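Local coordinates for protein iron-regulated transcriptional activator AFT2 (Saccharomyces cerevisiae, PDB 4LMG) that activates the iron regulon of yeast when iron is scarce, recognising the 5'-CACCC-3' element in the promoters of its target genes, at residues H19-W24 with S44-K49; I77-S82 with W88-M93. All coordinates share one frame; numbering follows the deposited sequence.

Contact 1: residues H19-W24 with S44-K49; sequences HEIKPW and SKVTFK. With nucleotides of chain H; nucleotides of chain G.
F48 meets the first turn of helix 21-29 through the far end of its ring, and within residues 19-24 it touches I21 and K22. The CB of K22 lies 3.6 Å from F48 CE2, close to the ring plane, so the lysine stem comes in at the edge of the phenyl group. I21 arrives from another direction: its branch methyl CG2 is 3.8 Å from F48 CZ, oblique to the ring, and the two side chains cross at about a right angle. The other branch of I21, ending in CD1, reaches V46 CG2 at a looser 4.3 Å. No hydrogen bond joins the two segments, so the helix is seated here by apolar packing, all of it on one side of the strand, from V46 and F48.

K22 has two roles. Beyond the stem that abuts F48, its chain runs fully extended, from chi1 at 179° onward, and carries NZ away from the strand to the phosphate of DC10 of chain G, 2.9 Å from OP1; a weak hydrogen bond goes to OP2. The opposite side of the strand faces the other DNA strand. K45, bent at chi3 (64°), places NZ 2.7 Å from N7 of the base of DA2 of chain H, a major-groove hydrogen bond, while T47 OG1 donates to OP1 of the same nucleotide at 2.9 Å. I38 of the adjacent strand 36-42 also packs on F48. This is the helix-on-sheet core of a WRKY-GCM1 DNA-binding domain, where a strand buries one side against a helix and offers the other to the major groove.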
ATOM      1  N   HIS A  19     -10.890 -10.137   6.922  1.00 41.02           N
ATOM      2  CA  HIS A  19     -10.062 -10.923   6.014  1.00 49.02           C
ATOM      3  C   HIS A  19     -10.708 -12.228   5.553  1.00 48.79           C
ATOM      4  O   HIS A  19     -10.226 -12.868   4.620  1.00 46.99           O
ATOM      5  CB  HIS A  19      -8.695 -11.192   6.647  1.00 46.06           C
ATOM      6  CG  HIS A  19      -7.831  -9.973   6.745  1.00 50.69           C
ATOM      7  ND1 HIS A  19      -7.075  -9.682   7.861  1.00 56.67           N
ATOM      8  CD2 HIS A  19      -7.604  -8.970   5.864  1.00 50.37           C
ATOM      9  CE1 HIS A  19      -6.419  -8.552   7.662  1.00 54.28           C
ATOM     10  NE2 HIS A  19      -6.722  -8.100   6.458  1.00 55.19           N
ATOM     11  N   GLU A  20     -11.803 -12.614   6.199  1.00 40.59           N
ATOM     12  CA  GLU A  20     -12.512 -13.835   5.828  1.00 39.01           C
ATOM     13  C   GLU A  20     -13.480 -13.577   4.678  1.00 37.84           C
ATOM     14  O   GLU A  20     -14.049 -14.508   4.108  1.00 40.60           O
ATOM     15  CB  GLU A  20     -13.274 -14.389   7.032  1.00 35.80           C
ATOM     16  CG  GLU A  20     -12.427 -14.512   8.287  1.00 54.73           C
ATOM     17  CD  GLU A  20     -13.253 -14.795   9.524  1.00 61.50           C
ATOM     18  OE1 GLU A  20     -14.490 -14.907   9.399  1.00 64.80           O
ATOM     19  OE2 GLU A  20     -12.666 -14.901  10.620  1.00 66.35           O
ATOM     20  N   ILE A  21     -13.658 -12.307   4.336  1.00 37.10           N
ATOM     21  CA  ILE A  21     -14.669 -11.918   3.358  1.00 30.61           C
ATOM     22  C   ILE A  21     -14.225 -12.135   1.911  1.00 27.61           C
ATOM     23  O   ILE A  21     -14.985 -12.664   1.100  1.00 30.02           O
ATOM     24  CB  ILE A  21     -15.103 -10.456   3.562  1.00 21.44           C
ATOM     25  CG1 ILE A  21     -15.559 -10.243   5.010  1.00 30.22           C
ATOM     26  CG2 ILE A  21     -16.208 -10.087   2.588  1.00 21.48           C
ATOM     27  CD1 ILE A  21     -16.024  -8.835   5.309  1.00 39.43           C
ATOM     28  N   LYS A  22     -13.000 -11.727   1.593  1.00 19.88           N
ATOM     29  CA  LYS A  22     -12.477 -11.863   0.236  1.00 24.83           C
ATOM     30  C   LYS A  22     -12.557 -13.298  -0.299  1.00 26.08           C
ATOM     31  O   LYS A  22     -13.068 -13.519  -1.398  1.00 25.00           O
ATOM     32  CB  LYS A  22     -11.044 -11.327   0.139  1.00 27.77           C
ATOM     33  CG  LYS A  22     -10.432 -11.455  -1.251  1.00 28.18           C
ATOM     34  CD  LYS A  22      -9.026 -10.875  -1.299  1.00 33.94           C
ATOM     35  CE  LYS A  22      -8.410 -11.022  -2.682  1.00 39.89           C
ATOM     36  NZ  LYS A  22      -7.046 -10.429  -2.751  1.00 29.65           N
ATOM     37  N   PRO A  23     -12.056 -14.277   0.477  1.00 31.72           N
ATOM     38  CA  PRO A  23     -12.112 -15.685   0.061  1.00 33.03           C
ATOM     39  C   PRO A  23     -13.538 -16.150  -0.227  1.00 32.86           C
ATOM     40  O   PRO A  23     -13.763 -16.936  -1.148  1.00 32.40           O
ATOM     41  CB  PRO A  23     -11.560 -16.432   1.277  1.00 36.91           C
ATOM     42  CG  PRO A  23     -10.696 -15.438   1.970  1.00 40.35           C
ATOM     43  CD  PRO A  23     -11.368 -14.113   1.770  1.00 33.01           C
ATOM     44  N   TRP A  24     -14.492 -15.670   0.561  1.00 29.98           N
ATOM     45  CA  TRP A  24     -15.887 -16.030   0.355  1.00 31.73           C
ATOM     46  C   TRP A  24     -16.399 -15.432  -0.948  1.00 25.22           C
ATOM     47  O   TRP A  24     -17.063 -16.105  -1.735  1.00 29.43           O
ATOM     48  CB  TRP A  24     -16.740 -15.559   1.534  1.00 37.36           C
ATOM     49  CG  TRP A  24     -18.196 -15.865   1.377  1.00 35.38           C
ATOM     50  CD1 TRP A  24     -18.788 -17.092   1.451  1.00 46.37           C
ATOM     51  CD2 TRP A  24     -19.247 -14.927   1.125  1.00 37.93           C
ATOM     52  NE1 TRP A  24     -20.143 -16.977   1.258  1.00 45.32           N
ATOM     53  CE2 TRP A  24     -20.450 -15.656   1.056  1.00 42.78           C
ATOM     54  CE3 TRP A  24     -19.287 -13.539   0.951  1.00 43.90           C
ATOM     55  CZ2 TRP A  24     -21.680 -15.046   0.820  1.00 40.77           C
ATOM     56  CZ3 TRP A  24     -20.509 -12.936   0.718  1.00 45.40           C
ATOM     57  CH2 TRP A  24     -21.689 -13.689   0.653  1.00 41.28           C
ATOM     58  N   SER A  44     -13.795  -2.673  10.181  1.00 28.08           N
ATOM     59  CA  SER A  44     -15.246  -2.775  10.069  1.00 27.61           C
ATOM     60  C   SER A  44     -15.780  -2.477   8.670  1.00 28.58           C
ATOM     61  O   SER A  44     -16.965  -2.191   8.508  1.00 31.31           O
ATOM     62  CB  SER A  44     -15.924  -1.853  11.086  1.00 37.57           C
ATOM     63  OG  SER A  44     -15.547  -2.192  12.408  1.00 46.12           O
ATOM     64  N   LYS A  45     -14.913  -2.548   7.664  1.00 32.94           N
ATOM     65  CA  LYS A  45     -15.334  -2.304   6.287  1.00 30.18           C
ATOM     66  C   LYS A  45     -14.293  -2.756   5.271  1.00 34.25           C
ATOM     67  O   LYS A  45     -13.100  -2.486   5.424  1.00 38.54           O
ATOM     68  CB  LYS A  45     -15.645  -0.823   6.068  1.00 33.14           C
ATOM     69  CG  LYS A  45     -15.947  -0.473   4.620  1.00 45.11           C
ATOM     70  CD  LYS A  45     -16.078   1.026   4.424  1.00 54.16           C
ATOM     71  CE  LYS A  45     -14.769   1.745   4.717  1.00 51.96           C
ATOM     72  NZ  LYS A  45     -14.927   3.220   4.589  1.00 51.49           N
ATOM     73  N   VAL A  46     -14.754  -3.442   4.232  1.00 27.00           N
ATOM     74  CA  VAL A  46     -13.887  -3.835   3.129  1.00 28.68           C
ATOM     75  C   VAL A  46     -14.555  -3.497   1.804  1.00 34.29           C
ATOM     76  O   VAL A  46     -15.714  -3.842   1.576  1.00 29.63           O
ATOM     77  CB  VAL A  46     -13.570  -5.336   3.154  1.00 27.42           C
ATOM     78  CG1 VAL A  46     -12.493  -5.660   2.125  1.00 25.74           C
ATOM     79  CG2 VAL A  46     -13.130  -5.757   4.542  1.00 25.62           C
ATOM     80  N   THR A  47     -13.822  -2.807   0.939  1.00 30.62           N
ATOM     81  CA  THR A  47     -14.326  -2.468  -0.384  1.00 32.85           C
ATOM     82  C   THR A  47     -13.568  -3.255  -1.443  1.00 31.60           C
ATOM     83  O   THR A  47     -12.340  -3.265  -1.462  1.00 35.21           O
ATOM     84  CB  THR A  47     -14.191  -0.966  -0.675  1.00 35.22           C
ATOM     85  OG1 THR A  47     -14.973  -0.225   0.269  1.00 34.83           O
ATOM     86  CG2 THR A  47     -14.678  -0.653  -2.080  1.00 35.49           C
ATOM     87  N   PHE A  48     -14.313  -3.919  -2.318  1.00 29.40           N
ATOM     88  CA  PHE A  48     -13.728  -4.751  -3.355  1.00 27.07           C
ATOM     89  C   PHE A  48     -14.008  -4.169  -4.732  1.00 29.70           C
ATOM     90  O   PHE A  48     -14.985  -3.445  -4.923  1.00 27.99           O
ATOM     91  CB  PHE A  48     -14.300  -6.168  -3.283  1.00 20.80           C
ATOM     92  CG  PHE A  48     -14.098  -6.842  -1.957  1.00 25.46           C
ATOM     93  CD1 PHE A  48     -14.995  -6.646  -0.921  1.00 22.45           C
ATOM     94  CD2 PHE A  48     -13.019  -7.685  -1.752  1.00 26.89           C
ATOM     95  CE1 PHE A  48     -14.816  -7.272   0.296  1.00 22.63           C
ATOM     96  CE2 PHE A  48     -12.834  -8.312  -0.539  1.00 30.86           C
ATOM     97  CZ  PHE A  48     -13.735  -8.106   0.487  1.00 23.28           C
ATOM     98  N   LYS A  49     -13.144  -4.491  -5.687  1.00 28.10           N
ATOM     99  CA  LYS A  49     -13.375  -4.128  -7.080  1.00 31.46           C
ATOM    100  C   LYS A  49     -12.694  -5.130  -8.005  1.00 21.49           C
ATOM    101  O   LYS A  49     -12.012  -6.046  -7.545  1.00 17.16           O
ATOM    102  CB  LYS A  49     -12.871  -2.713  -7.364  1.00 29.51           C
ATOM    103  CG  LYS A  49     -11.376  -2.532  -7.164  1.00 26.77           C
ATOM    104  CD  LYS A  49     -10.973  -1.098  -7.439  1.00 30.51           C
ATOM    105  CE  LYS A  49      -9.494  -0.874  -7.178  1.00 36.30           C
ATOM    106  NZ  LYS A  49      -9.156   0.574  -7.254  1.00 45.00           N
TER
ATOM    107  P    DA H   2     -15.103   3.786   0.592  1.00 52.09           P
ATOM    108  OP1  DA H   2     -14.408   2.557   1.042  1.00 41.96           O
ATOM    109  OP2  DA H   2     -16.408   4.134   1.197  1.00 58.11           O
ATOM    110  O5'  DA H   2     -14.090   5.021   0.762  1.00 71.71           O
ATOM    111  C5'  DA H   2     -14.174   6.154  -0.106  1.00 63.12           C
ATOM    112  C4'  DA H   2     -13.527   7.413   0.461  1.00 49.27           C
ATOM    113  O4'  DA H   2     -13.478   7.366   1.911  1.00 35.55           O
ATOM    114  C3'  DA H   2     -12.104   7.709   0.001  1.00 47.10           C
ATOM    115  O3'  DA H   2     -11.961   9.111  -0.176  1.00 44.19           O
ATOM    116  C2'  DA H   2     -11.238   7.210   1.152  1.00 40.84           C
ATOM    117  C1'  DA H   2     -12.146   7.375   2.369  1.00 30.45           C
ATOM    118  N9   DA H   2     -12.008   6.270   3.306  1.00 22.03           N
ATOM    119  C8   DA H   2     -12.909   5.271   3.535  1.00 24.81           C
ATOM    120  N7   DA H   2     -12.515   4.400   4.433  1.00 26.57           N
ATOM    121  C5   DA H   2     -11.267   4.859   4.815  1.00 24.42           C
ATOM    122  C6   DA H   2     -10.324   4.376   5.738  1.00 23.82           C
ATOM    123  N6   DA H   2     -10.514   3.273   6.466  1.00 27.02           N
ATOM    124  N1   DA H   2      -9.178   5.071   5.879  1.00 23.34           N
ATOM    125  C2   DA H   2      -8.996   6.174   5.143  1.00 32.80           C
ATOM    126  N3   DA H   2      -9.811   6.726   4.246  1.00 28.74           N
ATOM    127  C4   DA H   2     -10.938   6.010   4.128  1.00 23.11           C
TER
ATOM    128  P    DA G  11      -5.673  -5.831   3.378  1.00 28.72           P
ATOM    129  OP1  DA G  11      -4.938  -7.005   2.861  1.00 30.51           O
ATOM    130  OP2  DA G  11      -7.127  -5.930   3.637  1.00 33.33           O
ATOM    131  O5'  DA G  11      -4.983  -5.329   4.730  1.00 33.24           O
ATOM    132  C5'  DA G  11      -3.571  -5.297   4.821  1.00 30.64           C
ATOM    133  C4'  DA G  11      -3.074  -4.058   5.550  1.00 30.58           C
ATOM    134  O4'  DA G  11      -3.144  -2.897   4.681  1.00 24.95           O
ATOM    135  C3'  DA G  11      -3.793  -3.664   6.836  1.00 36.85           C
ATOM    136  O3'  DA G  11      -2.756  -3.215   7.702  1.00 41.16           O
ATOM    137  C2'  DA G  11      -4.741  -2.553   6.375  1.00 20.12           C
ATOM    138  C1'  DA G  11      -3.936  -1.882   5.263  1.00 26.77           C
ATOM    139  N9   DA G  11      -4.719  -1.291   4.176  1.00 23.24           N
ATOM    140  C8   DA G  11      -5.885  -1.761   3.636  1.00 28.77           C
ATOM    141  N7   DA G  11      -6.349  -1.017   2.656  1.00 26.32           N
ATOM    142  C5   DA G  11      -5.420   0.006   2.540  1.00 25.94           C
ATOM    143  C6   DA G  11      -5.333   1.125   1.684  1.00 32.60           C
ATOM    144  N6   DA G  11      -6.231   1.407   0.735  1.00 29.98           N
ATOM    145  N1   DA G  11      -4.276   1.951   1.838  1.00 33.69           N
ATOM    146  C2   DA G  11      -3.371   1.668   2.783  1.00 34.76           C
ATOM    147  N3   DA G  11      -3.347   0.652   3.643  1.00 36.00           N
ATOM    148  C4   DA G  11      -4.409  -0.152   3.468  1.00 26.58           C
ATOM    149  P    DC G  10      -5.249  -7.519  -2.584  1.00 29.01           P
ATOM    150  OP1  DC G  10      -4.686  -8.804  -2.121  1.00 21.06           O
ATOM    151  OP2  DC G  10      -6.598  -7.492  -3.190  1.00 36.60           O
ATOM    152  O5'  DC G  10      -5.234  -6.476  -1.367  1.00 27.76           O
ATOM    153  C5'  DC G  10      -4.115  -6.422  -0.495  1.00 27.55           C
ATOM    154  C4'  DC G  10      -4.149  -5.182   0.388  1.00 31.59           C
ATOM    155  O4'  DC G  10      -3.699  -4.020  -0.360  1.00 19.52           O
ATOM    156  C3'  DC G  10      -5.523  -4.808   0.966  1.00 26.21           C
ATOM    157  O3'  DC G  10      -5.429  -4.610   2.365  1.00 30.03           O
ATOM    158  C2'  DC G  10      -5.826  -3.468   0.301  1.00 27.45           C
ATOM    159  C1'  DC G  10      -4.407  -2.928   0.187  1.00 22.15           C
ATOM    160  N1   DC G  10      -4.266  -1.720  -0.672  1.00 21.96           N
ATOM    161  C2   DC G  10      -3.284  -0.778  -0.351  1.00 25.78           C
ATOM    162  O2   DC G  10      -2.554  -0.979   0.630  1.00 25.97           O
ATOM    163  N3   DC G  10      -3.156   0.325  -1.124  1.00 17.41           N
ATOM    164  C4   DC G  10      -3.954   0.513  -2.173  1.00 21.60           C
ATOM    165  N4   DC G  10      -3.775   1.626  -2.896  1.00 21.35           N
ATOM    166  C5   DC G  10      -4.968  -0.434  -2.518  1.00 16.59           C
ATOM    167  C6   DC G  10      -5.086  -1.523  -1.747  1.00 18.10           C
TER

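Contact 2: residues I77-S82 with W88-M93; sequences IRAAYS and WNVVVM. With nucleotides of chain H.
Y81 and W88 make the aromatic pair of this hairpin. Y81 CB sits 3.7 Å from the centroid of the indole six-membered ring and only 4° off its normal, a CH-pi contact. Y81 CG lies anti to the backbone N, and the phenol ring directs its edge at the five-membered ring, with planes at 55° and centroids 4.8 Å apart. On the same face of the sheet as Y81 and W88, I77 CG2 touches V90 CG1 at 3.8 Å.

Across the sheet, the CE of M93, a poorly ordered residue, packs 3.6 Å from R78 CB. R78 CD approaches O5' of DA1 of chain H at 3.4 Å, and M93 SD is near that nucleotide's C5'.

Two hydrogen-bonded pairs set this register: R78 with V91 and A80 with N89 each exchange two bonds. R78 N to V91 O is 2.9 Å and almost straight at 173°; A80 N to N89 O is also 2.9 Å.

Further out, strand 45-50 bonds to the other edge of strand 76-82, and strand 7-8 flanks strand 87-93. Helix 21-29 covers the face bearing I77, A79 and W88, through I21, L25 and F29.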
ATOM      1  N   ILE A  77     -17.940  -3.877  -4.676  1.00 34.28           N
ATOM      2  CA  ILE A  77     -18.572  -4.629  -3.601  1.00 30.74           C
ATOM      3  C   ILE A  77     -18.148  -4.026  -2.268  1.00 38.30           C
ATOM      4  O   ILE A  77     -16.962  -3.792  -2.031  1.00 34.15           O
ATOM      5  CB  ILE A  77     -18.187  -6.114  -3.634  1.00 30.57           C
ATOM      6  CG1 ILE A  77     -18.585  -6.741  -4.972  1.00 30.26           C
ATOM      7  CG2 ILE A  77     -18.849  -6.858  -2.487  1.00 27.76           C
ATOM      8  CD1 ILE A  77     -18.305  -8.220  -5.050  1.00 23.21           C
ATOM      9  N   ARG A  78     -19.119  -3.766  -1.402  1.00 32.63           N
ATOM     10  CA  ARG A  78     -18.827  -3.164  -0.109  1.00 29.73           C
ATOM     11  C   ARG A  78     -19.376  -4.013   1.030  1.00 25.81           C
ATOM     12  O   ARG A  78     -20.581  -4.228   1.132  1.00 28.35           O
ATOM     13  CB  ARG A  78     -19.393  -1.745  -0.043  1.00 43.86           C
ATOM     14  CG  ARG A  78     -18.973  -0.954   1.188  1.00 57.57           C
ATOM     15  CD  ARG A  78     -19.209   0.531   0.974  1.00 72.04           C
ATOM     16  NE  ARG A  78     -18.917   1.317   2.168  1.00 86.91           N
ATOM     17  CZ  ARG A  78     -19.834   1.697   3.052  1.00 96.31           C
ATOM     18  NH1 ARG A  78     -21.105   1.363   2.875  1.00 99.29           N
ATOM     19  NH2 ARG A  78     -19.481   2.411   4.113  1.00 95.52           N
ATOM     20  N   ALA A  79     -18.479  -4.516   1.868  1.00 24.85           N
ATOM     21  CA  ALA A  79     -18.874  -5.248   3.060  1.00 28.56           C
ATOM     22  C   ALA A  79     -18.663  -4.355   4.272  1.00 33.19           C
ATOM     23  O   ALA A  79     -17.568  -3.836   4.483  1.00 39.09           O
ATOM     24  CB  ALA A  79     -18.070  -6.527   3.193  1.00 18.60           C
ATOM     25  N   ALA A  80     -19.714  -4.172   5.063  1.00 33.67           N
ATOM     26  CA  ALA A  80     -19.655  -3.277   6.213  1.00 32.38           C
ATOM     27  C   ALA A  80     -20.189  -3.938   7.480  1.00 32.55           C
ATOM     28  O   ALA A  80     -21.223  -4.600   7.459  1.00 37.50           O
ATOM     29  CB  ALA A  80     -20.419  -1.992   5.920  1.00 30.64           C
ATOM     30  N   TYR A  81     -19.479  -3.746   8.586  1.00 30.04           N
ATOM     31  CA  TYR A  81     -19.894  -4.320   9.855  1.00 29.49           C
ATOM     32  C   TYR A  81     -20.834  -3.392  10.616  1.00 32.65           C
ATOM     33  O   TYR A  81     -20.477  -2.261  10.946  1.00 38.79           O
ATOM     34  CB  TYR A  81     -18.678  -4.654  10.718  1.00 32.04           C
ATOM     35  CG  TYR A  81     -19.028  -5.358  12.007  1.00 39.48           C
ATOM     36  CD1 TYR A  81     -18.955  -4.697  13.227  1.00 38.28           C
ATOM     37  CD2 TYR A  81     -19.440  -6.683  12.003  1.00 41.85           C
ATOM     38  CE1 TYR A  81     -19.274  -5.339  14.406  1.00 39.78           C
ATOM     39  CE2 TYR A  81     -19.764  -7.332  13.177  1.00 47.12           C
ATOM     40  CZ  TYR A  81     -19.679  -6.658  14.374  1.00 51.48           C
ATOM     41  OH  TYR A  81     -20.003  -7.309  15.543  1.00 65.07           O
ATOM     42  N   SER A  82     -22.040  -3.878  10.881  1.00 30.28           N
ATOM     43  CA  SER A  82     -22.984  -3.159  11.724  1.00 30.00           C
ATOM     44  C   SER A  82     -22.684  -3.471  13.185  1.00 31.85           C
ATOM     45  O   SER A  82     -22.821  -4.610  13.622  1.00 44.66           O
ATOM     46  CB  SER A  82     -24.425  -3.557  11.384  1.00 28.25           C
ATOM     47  OG  SER A  82     -25.344  -3.009  12.314  1.00 37.29           O
ATOM     48  N   TRP A  88     -22.082  -8.554   9.490  1.00 43.02           N
ATOM     49  CA  TRP A  88     -21.599  -7.928   8.266  1.00 36.31           C
ATOM     50  C   TRP A  88     -22.693  -7.914   7.214  1.00 32.98           C
ATOM     51  O   TRP A  88     -23.379  -8.916   7.015  1.00 34.41           O
ATOM     52  CB  TRP A  88     -20.390  -8.686   7.715  1.00 33.34           C
ATOM     53  CG  TRP A  88     -19.142  -8.542   8.531  1.00 34.25           C
ATOM     54  CD1 TRP A  88     -18.784  -9.282   9.620  1.00 26.12           C
ATOM     55  CD2 TRP A  88     -18.078  -7.610   8.311  1.00 33.74           C
ATOM     56  NE1 TRP A  88     -17.563  -8.863  10.096  1.00 37.02           N
ATOM     57  CE2 TRP A  88     -17.109  -7.836   9.310  1.00 35.87           C
ATOM     58  CE3 TRP A  88     -17.851  -6.600   7.369  1.00 29.78           C
ATOM     59  CZ2 TRP A  88     -15.933  -7.092   9.395  1.00 28.54           C
ATOM     60  CZ3 TRP A  88     -16.680  -5.861   7.454  1.00 29.29           C
ATOM     61  CH2 TRP A  88     -15.737  -6.112   8.459  1.00 27.78           C
ATOM     62  N   ASN A  89     -22.867  -6.783   6.543  1.00 29.36           N
ATOM     63  CA  ASN A  89     -23.726  -6.755   5.368  1.00 34.61           C
ATOM     64  C   ASN A  89     -22.913  -6.524   4.094  1.00 39.95           C
ATOM     65  O   ASN A  89     -21.939  -5.766   4.088  1.00 30.57           O
ATOM     66  CB  ASN A  89     -24.871  -5.745   5.517  1.00 49.88           C
ATOM     67  CG  ASN A  89     -24.386  -4.323   5.698  1.00 61.48           C
ATOM     68  OD1 ASN A  89     -24.317  -3.552   4.741  1.00 61.38           O
ATOM     69  ND2 ASN A  89     -24.061  -3.961   6.934  1.00 73.84           N
ATOM     70  N   VAL A  90     -23.300  -7.205   3.022  1.00 31.63           N
ATOM     71  CA  VAL A  90     -22.563  -7.118   1.774  1.00 33.00           C
ATOM     72  C   VAL A  90     -23.455  -6.592   0.660  1.00 34.20           C
ATOM     73  O   VAL A  90     -24.533  -7.133   0.404  1.00 40.30           O
ATOM     74  CB  VAL A  90     -21.979  -8.481   1.369  1.00 35.80           C
ATOM     75  CG1 VAL A  90     -21.129  -8.343   0.117  1.00 39.00           C
ATOM     76  CG2 VAL A  90     -21.163  -9.066   2.511  1.00 29.07           C
ATOM     77  N   VAL A  91     -23.002  -5.530   0.005  1.00 33.22           N
ATOM     78  CA  VAL A  91     -23.774  -4.916  -1.064  1.00 35.74           C
ATOM     79  C   VAL A  91     -22.959  -4.801  -2.345  1.00 41.78           C
ATOM     80  O   VAL A  91     -21.776  -4.454  -2.313  1.00 41.53           O
ATOM     81  CB  VAL A  91     -24.267  -3.515  -0.662  1.00 47.67           C
ATOM     82  CG1 VAL A  91     -25.174  -2.944  -1.740  1.00 50.74           C
ATOM     83  CG2 VAL A  91     -24.994  -3.572   0.675  1.00 51.64           C
ATOM     84  N   VAL A  92     -23.598  -5.100  -3.471  1.00 40.98           N
ATOM     85  CA  VAL A  92     -22.980  -4.924  -4.776  1.00 36.62           C
ATOM     86  C   VAL A  92     -23.456  -3.614  -5.397  1.00 42.48           C
ATOM     87  O   VAL A  92     -24.654  -3.332  -5.429  1.00 42.04           O
ATOM     88  CB  VAL A  92     -23.329  -6.081  -5.730  1.00 36.87           C
ATOM     89  CG1 VAL A  92     -22.769  -5.810  -7.114  1.00 27.89           C
ATOM     90  CG2 VAL A  92     -22.806  -7.401  -5.183  1.00 31.78           C
ATOM     91  N   MET A  93     -22.511  -2.819  -5.886  1.00 43.49           N
ATOM     92  CA  MET A  93     -22.817  -1.535  -6.504  1.00 50.27           C
ATOM     93  C   MET A  93     -22.350  -1.523  -7.957  1.00 59.74           C
ATOM     94  O   MET A  93     -21.476  -2.301  -8.339  1.00 60.49           O
ATOM     95  CB  MET A  93     -22.133  -0.408  -5.732  1.00 58.34           C
ATOM     96  CG  MET A  93     -22.339  -0.477  -4.228  1.00 60.63           C
ATOM     97  SD  MET A  93     -21.316   0.700  -3.324  1.00104.60           S
ATOM     98  CE  MET A  93     -21.820   0.354  -1.640  1.00145.29           C
TER
ATOM     99  O5'  DA H   1     -19.458   3.445  -0.827  1.00 94.44           O
ATOM    100  C5'  DA H   1     -18.865   3.129  -2.085  1.00 91.14           C
ATOM    101  C4'  DA H   1     -17.375   2.872  -1.939  1.00 86.75           C
ATOM    102  O4'  DA H   1     -16.837   2.414  -3.203  1.00 88.65           O
ATOM    103  C3'  DA H   1     -16.534   4.090  -1.592  1.00 84.25           C
ATOM    104  O3'  DA H   1     -15.307   3.681  -0.999  1.00 78.18           O
ATOM    105  C2'  DA H   1     -16.305   4.715  -2.964  1.00 87.32           C
ATOM    106  C1'  DA H   1     -16.207   3.490  -3.872  1.00 90.85           C
ATOM    107  N9   DA H   1     -16.870   3.667  -5.161  1.00100.89           N
ATOM    108  C8   DA H   1     -18.206   3.538  -5.427  1.00103.41           C
ATOM    109  N7   DA H   1     -18.520   3.755  -6.681  1.00106.06           N
ATOM    110  C5   DA H   1     -17.306   4.046  -7.281  1.00110.37           C
ATOM    111  C6   DA H   1     -16.958   4.369  -8.607  1.00116.10           C
ATOM    112  N6   DA H   1     -17.847   4.453  -9.603  1.00118.04           N
ATOM    113  N1   DA H   1     -15.654   4.604  -8.870  1.00117.72           N
ATOM    114  C2   DA H   1     -14.768   4.518  -7.870  1.00114.93           C
ATOM    115  N3   DA H   1     -14.974   4.223  -6.588  1.00109.80           N
ATOM    116  C4   DA H   1     -16.277   3.997  -6.358  1.00107.03           C
TER

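From the N terminus the chain passes strand 7-8, which later flanks strand 87-93, enters helix 21-29, runs through strand 36-42 and returns in strand 45-50, where contact 1 closes its loop by setting that strand against the start of the helix. Contact 2 follows in series, neither nested nor crossing: strands 76-82 and 87-93 close a short hairpin. The centres of contacts 1 and 2 lie about 9 Å apart, and strand 45-50 pairs with strand 76-82, with probable hydrogen bonds from F48 N to I77 O (2.7 Å) and V46 N to A79 O (2.9 Å). I21 CD1 also packs 3.5 Å from W88 CE3, so helix 21-29, strand 45-50 and the hairpin are tied together.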